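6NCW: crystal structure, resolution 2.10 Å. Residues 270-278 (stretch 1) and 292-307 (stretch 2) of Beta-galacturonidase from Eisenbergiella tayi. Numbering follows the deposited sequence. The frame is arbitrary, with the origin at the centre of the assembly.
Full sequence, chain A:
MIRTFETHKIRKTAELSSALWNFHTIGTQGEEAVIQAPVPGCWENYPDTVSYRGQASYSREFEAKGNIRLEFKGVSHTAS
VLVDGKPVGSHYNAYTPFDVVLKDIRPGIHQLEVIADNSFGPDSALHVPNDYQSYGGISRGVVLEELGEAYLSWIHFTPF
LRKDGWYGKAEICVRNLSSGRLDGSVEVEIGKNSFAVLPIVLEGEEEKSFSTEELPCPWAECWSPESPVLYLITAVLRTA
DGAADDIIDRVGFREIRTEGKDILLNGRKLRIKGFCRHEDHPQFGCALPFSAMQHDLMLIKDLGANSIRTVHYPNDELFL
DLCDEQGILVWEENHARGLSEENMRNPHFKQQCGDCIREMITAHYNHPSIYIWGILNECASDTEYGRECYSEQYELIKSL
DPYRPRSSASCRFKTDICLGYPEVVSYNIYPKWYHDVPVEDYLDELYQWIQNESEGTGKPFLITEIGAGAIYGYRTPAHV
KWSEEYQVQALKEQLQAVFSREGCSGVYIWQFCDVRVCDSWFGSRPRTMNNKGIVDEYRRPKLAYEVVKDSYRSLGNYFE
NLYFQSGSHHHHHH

Stretch 1 270-278: LRIKGFCRH
Stretch 2 (292-307) AMQHDLMLIKDLGANS

Stretch 1 is extended, with a strand at 272-276. Stretch 2 opens in a helix that begins earlier in the chain and covers 292 onward. It then turns and enters a strand at Ser307. The two stretches bury 632 Å² between them.

The turn is a Schellman motif. Gly304 leaves helical geometry with phi/psi 93/5. Gly304 N bonds back to Lys301 O at 3.0 Å, and Ala305 N bonds to Ile300 O at 3.3 Å. At these angles a CB would be jammed against the carbonyl O of Leu303, so the position calls for glycine. Ala305 (-73/154) and Asn306 (-121/5) lead into the extended Ser307 (-155/151).

The strands meet in parallel. Gly274 pairs with Ser307, CA to CA 4.4 Å; Lys273 lies nearest Ala305, CA to CA 4.9 Å. Asn306 N donates to Lys273 O at 2.8 Å. Ser307 N reaches the same Lys273 O in a weak bond of 3.3 Å. Phe275 N donates to Ser307 O at 3.1 Å. Gly274 CA also lies 3.0 Å from Ser307 O, a CA-H...O contact.

The Asn306 side chain extends the backbone ladder. With chi1 p (62°) and chi2 18°, its amide faces the strand and matches a donor and an acceptor there. Asn306 ND2 donates to Arg271 O at 3.0 Å, and Asn306 OD1 accepts from Lys273 N at 2.9 Å. Both bonds are nearly straight, at 169° and 164°.

The Lys273 CA-to-CB bond is sideways to stretch 2, and its chain (m, t, m, t) carries the ammonium to the turn that follows the helix. Lys273 NZ donates to Gly304 O at 2.8 Å.

The salt bridge joins Arg277 to Asp296 on the helix. Both CA-to-CB bonds point toward the other stretch. Arg277 CA and Asp296 CA are 9.3 Å apart, and the arginine chain, t at chi1 to chi3 with chi4 -86°, spans the gap. Arg277 NE lies 3.0 Å from Asp296 OD2, and Arg277 NH2 donates to the same Asp296 OD2 at 3.2 Å. The carboxylate oxygen, on a side chain with chi1 m (-77°), sits at the guanidinium edge, where the N-H groups point.

Apolar packing centres on Phe275, chi1 -85° and chi2 -81°. Its CA-to-CB bond is sideways, but the ring end comes nearer stretch 2. Phe275 CZ is 3.6 Å from Leu303 CD1, and Phe275 CD2 is 4.2 Å from Ile300 CG2. Ala305 CB meets the ring edge, 3.8 Å from Phe275 CD2. Ile300 (m, t) also places CD1 4.0 Å from Arg277 CD.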

# COMPACT_ATOMS: atom_id res chain seq x y z
N LEU A 270 0.29 26.51 -32.89
CA LEU A 270 0.43 25.99 -31.54
C LEU A 270 0.22 24.47 -31.48
O LEU A 270 -0.68 23.93 -32.13
CB LEU A 270 -0.59 26.70 -30.65
CG LEU A 270 -0.46 26.69 -29.15
CD1 LEU A 270 0.91 27.17 -28.72
CD2 LEU A 270 -1.53 27.61 -28.63
N ARG A 271 1.06 23.78 -30.71
CA ARG A 271 0.83 22.40 -30.31
C ARG A 271 0.51 22.36 -28.81
O ARG A 271 1.32 22.80 -27.99
CB ARG A 271 2.03 21.51 -30.61
CG ARG A 271 1.81 20.07 -30.13
CD ARG A 271 3.08 19.21 -30.15
NE ARG A 271 3.54 18.95 -31.52
CZ ARG A 271 4.54 19.59 -32.10
NH1 ARG A 271 5.19 20.54 -31.43
NH2 ARG A 271 4.89 19.30 -33.34
N ILE A 272 -0.67 21.85 -28.47
CA ILE A 272 -1.11 21.75 -27.08
C ILE A 272 -0.60 20.45 -26.47
O ILE A 272 -0.90 19.36 -26.96
CB ILE A 272 -2.64 21.85 -26.99
CG1 ILE A 272 -3.09 23.22 -27.46
CG2 ILE A 272 -3.13 21.64 -25.55
CD1 ILE A 272 -2.53 24.35 -26.64
N LYS A 273 0.18 20.57 -25.38
CA LYS A 273 0.70 19.45 -24.58
C LYS A 273 0.16 19.65 -23.16
O LYS A 273 0.80 20.27 -22.32
CB LYS A 273 2.24 19.41 -24.58
CG LYS A 273 2.91 19.39 -25.97
CD LYS A 273 4.41 19.17 -25.87
CE LYS A 273 5.15 20.42 -25.41
NZ LYS A 273 6.43 20.13 -24.70
N GLY A 274 -1.04 19.14 -22.88
CA GLY A 274 -1.81 19.60 -21.75
C GLY A 274 -2.17 18.53 -20.73
O GLY A 274 -2.03 17.31 -20.95
N PHE A 275 -2.68 19.03 -19.60
CA PHE A 275 -3.29 18.23 -18.55
C PHE A 275 -4.65 18.81 -18.18
O PHE A 275 -4.80 20.02 -18.01
CB PHE A 275 -2.42 18.16 -17.30
CG PHE A 275 -1.38 17.08 -17.37
CD1 PHE A 275 -1.72 15.76 -17.09
CD2 PHE A 275 -0.07 17.38 -17.73
CE1 PHE A 275 -0.76 14.75 -17.17
CE2 PHE A 275 0.89 16.38 -17.81
CZ PHE A 275 0.55 15.06 -17.53
N CYS A 276 -5.63 17.93 -18.05
CA CYS A 276 -6.81 18.28 -17.29
C CYS A 276 -6.42 18.31 -15.82
O CYS A 276 -5.75 17.39 -15.34
CB CYS A 276 -7.92 17.27 -17.54
SG CYS A 276 -8.51 17.22 -19.27
N ARG A 277 -6.80 19.37 -15.11
CA ARG A 277 -6.51 19.44 -13.68
C ARG A 277 -7.72 19.99 -12.94
O ARG A 277 -8.15 21.12 -13.20
CB ARG A 277 -5.27 20.29 -13.40
CG ARG A 277 -4.98 20.50 -11.90
CD ARG A 277 -3.84 21.50 -11.70
NE ARG A 277 -3.63 21.86 -10.30
CZ ARG A 277 -4.29 22.83 -9.66
NH1 ARG A 277 -5.22 23.53 -10.30
NH2 ARG A 277 -4.02 23.08 -8.38
N HIS A 278 -8.25 19.18 -12.02
CA HIS A 278 -9.24 19.60 -11.04
C HIS A 278 -8.58 20.38 -9.90
O HIS A 278 -7.44 20.11 -9.52
CB HIS A 278 -9.96 18.38 -10.43
CG HIS A 278 -11.20 17.97 -11.17
ND1 HIS A 278 -12.33 18.76 -11.20
CD2 HIS A 278 -11.47 16.89 -11.93
CE1 HIS A 278 -13.25 18.17 -11.94
NE2 HIS A 278 -12.76 17.02 -12.38
N ALA A 292 0.64 24.71 -2.71
CA ALA A 292 0.14 23.50 -3.34
C ALA A 292 -0.08 23.70 -4.83
O ALA A 292 0.18 22.79 -5.64
CB ALA A 292 -1.16 23.06 -2.65
N MET A 293 -0.55 24.89 -5.21
CA MET A 293 -0.69 25.25 -6.62
C MET A 293 0.64 25.17 -7.34
O MET A 293 0.75 24.55 -8.41
CB MET A 293 -1.23 26.67 -6.76
CG MET A 293 -2.65 26.81 -6.34
SD MET A 293 -3.21 28.52 -6.51
CE MET A 293 -4.91 28.28 -5.98
N GLN A 294 1.65 25.85 -6.80
CA GLN A 294 2.95 25.88 -7.46
C GLN A 294 3.57 24.49 -7.49
O GLN A 294 4.23 24.12 -8.47
CB GLN A 294 3.87 26.89 -6.76
CG GLN A 294 5.20 27.10 -7.44
CD GLN A 294 5.06 27.40 -8.93
OE1 GLN A 294 4.01 27.85 -9.39
NE2 GLN A 294 6.13 27.16 -9.69
N HIS A 295 3.36 23.69 -6.44
CA HIS A 295 3.86 22.32 -6.45
C HIS A 295 3.27 21.53 -7.62
O HIS A 295 4.00 20.87 -8.37
CB HIS A 295 3.55 21.63 -5.13
CG HIS A 295 4.31 20.36 -4.95
ND1 HIS A 295 3.75 19.12 -5.18
CD2 HIS A 295 5.60 20.13 -4.62
CE1 HIS A 295 4.65 18.18 -4.96
NE2 HIS A 295 5.79 18.77 -4.63
N ASP A 296 1.94 21.61 -7.81
CA ASP A 296 1.32 21.03 -9.01
C ASP A 296 1.95 21.58 -10.29
O ASP A 296 2.26 20.82 -11.22
CB ASP A 296 -0.19 21.29 -9.03
CG ASP A 296 -0.98 20.38 -8.07
OD1 ASP A 296 -0.38 19.58 -7.31
OD2 ASP A 296 -2.23 20.50 -8.07
N LEU A 297 2.12 22.90 -10.37
CA LEU A 297 2.63 23.48 -11.61
C LEU A 297 4.03 22.98 -11.92
O LEU A 297 4.36 22.72 -13.08
CB LEU A 297 2.58 25.01 -11.55
CG LEU A 297 1.15 25.52 -11.76
CD1 LEU A 297 1.02 27.04 -11.62
CD2 LEU A 297 0.68 25.06 -13.13
N MET A 298 4.86 22.79 -10.89
CA MET A 298 6.22 22.29 -11.11
C MET A 298 6.22 20.83 -11.57
O MET A 298 7.06 20.45 -12.39
CB MET A 298 7.07 22.47 -9.84
CG MET A 298 7.32 23.94 -9.52
SD MET A 298 8.49 24.22 -8.18
CE MET A 298 7.74 23.31 -6.79
N LEU A 299 5.29 20.01 -11.07
CA LEU A 299 5.18 18.66 -11.61
C LEU A 299 4.72 18.70 -13.06
O LEU A 299 5.30 18.03 -13.92
CB LEU A 299 4.21 17.82 -10.76
CG LEU A 299 4.65 17.57 -9.32
CD1 LEU A 299 3.56 16.82 -8.51
CD2 LEU A 299 5.96 16.79 -9.30
N ILE A 300 3.72 19.53 -13.35
CA ILE A 300 3.19 19.64 -14.70
C ILE A 300 4.26 20.14 -15.67
O ILE A 300 4.39 19.62 -16.79
CB ILE A 300 1.92 20.52 -14.67
CG1 ILE A 300 0.80 19.78 -13.91
CG2 ILE A 300 1.51 20.93 -16.06
CD1 ILE A 300 -0.45 20.62 -13.63
N LYS A 301 5.08 21.10 -15.24
CA LYS A 301 6.21 21.53 -16.07
C LYS A 301 7.26 20.42 -16.22
O LYS A 301 7.83 20.24 -17.30
CB LYS A 301 6.85 22.80 -15.50
CG LYS A 301 6.06 24.06 -15.79
CD LYS A 301 6.35 25.22 -14.82
CE LYS A 301 7.85 25.48 -14.62
NZ LYS A 301 8.13 26.72 -13.79
N ASP A 302 7.53 19.66 -15.14
CA ASP A 302 8.46 18.54 -15.23
C ASP A 302 8.00 17.50 -16.24
O ASP A 302 8.83 16.87 -16.91
CB ASP A 302 8.64 17.90 -13.84
CG ASP A 302 9.71 16.79 -13.82
OD1 ASP A 302 9.37 15.63 -13.52
OD2 ASP A 302 10.89 17.08 -14.14
N LEU A 303 6.69 17.32 -16.38
CA LEU A 303 6.15 16.36 -17.34
C LEU A 303 6.29 16.82 -18.79
O LEU A 303 6.05 16.02 -19.69
CB LEU A 303 4.69 16.09 -17.00
CG LEU A 303 4.50 15.12 -15.83
CD1 LEU A 303 3.18 15.33 -15.10
CD2 LEU A 303 4.61 13.67 -16.33
N GLY A 304 6.69 18.07 -19.03
CA GLY A 304 6.80 18.60 -20.38
C GLY A 304 5.58 19.32 -20.90
O GLY A 304 5.59 19.75 -22.06
N ALA A 305 4.55 19.51 -20.08
CA ALA A 305 3.32 20.13 -20.54
C ALA A 305 3.52 21.62 -20.76
O ALA A 305 4.37 22.27 -20.15
CB ALA A 305 2.18 19.90 -19.54
N ASN A 306 2.70 22.17 -21.66
CA ASN A 306 2.66 23.61 -21.82
C ASN A 306 1.28 24.17 -21.57
O ASN A 306 1.06 25.36 -21.76
CB ASN A 306 3.16 24.02 -23.22
CG ASN A 306 2.31 23.46 -24.35
OD1 ASN A 306 1.16 23.04 -24.15
ND2 ASN A 306 2.87 23.47 -25.57
N SER A 307 0.33 23.34 -21.14
CA SER A 307 -1.04 23.84 -21.05
C SER A 307 -1.84 23.06 -20.02
O SER A 307 -1.58 21.88 -19.75
CB SER A 307 -1.70 23.78 -22.43
OG SER A 307 -2.97 24.41 -22.40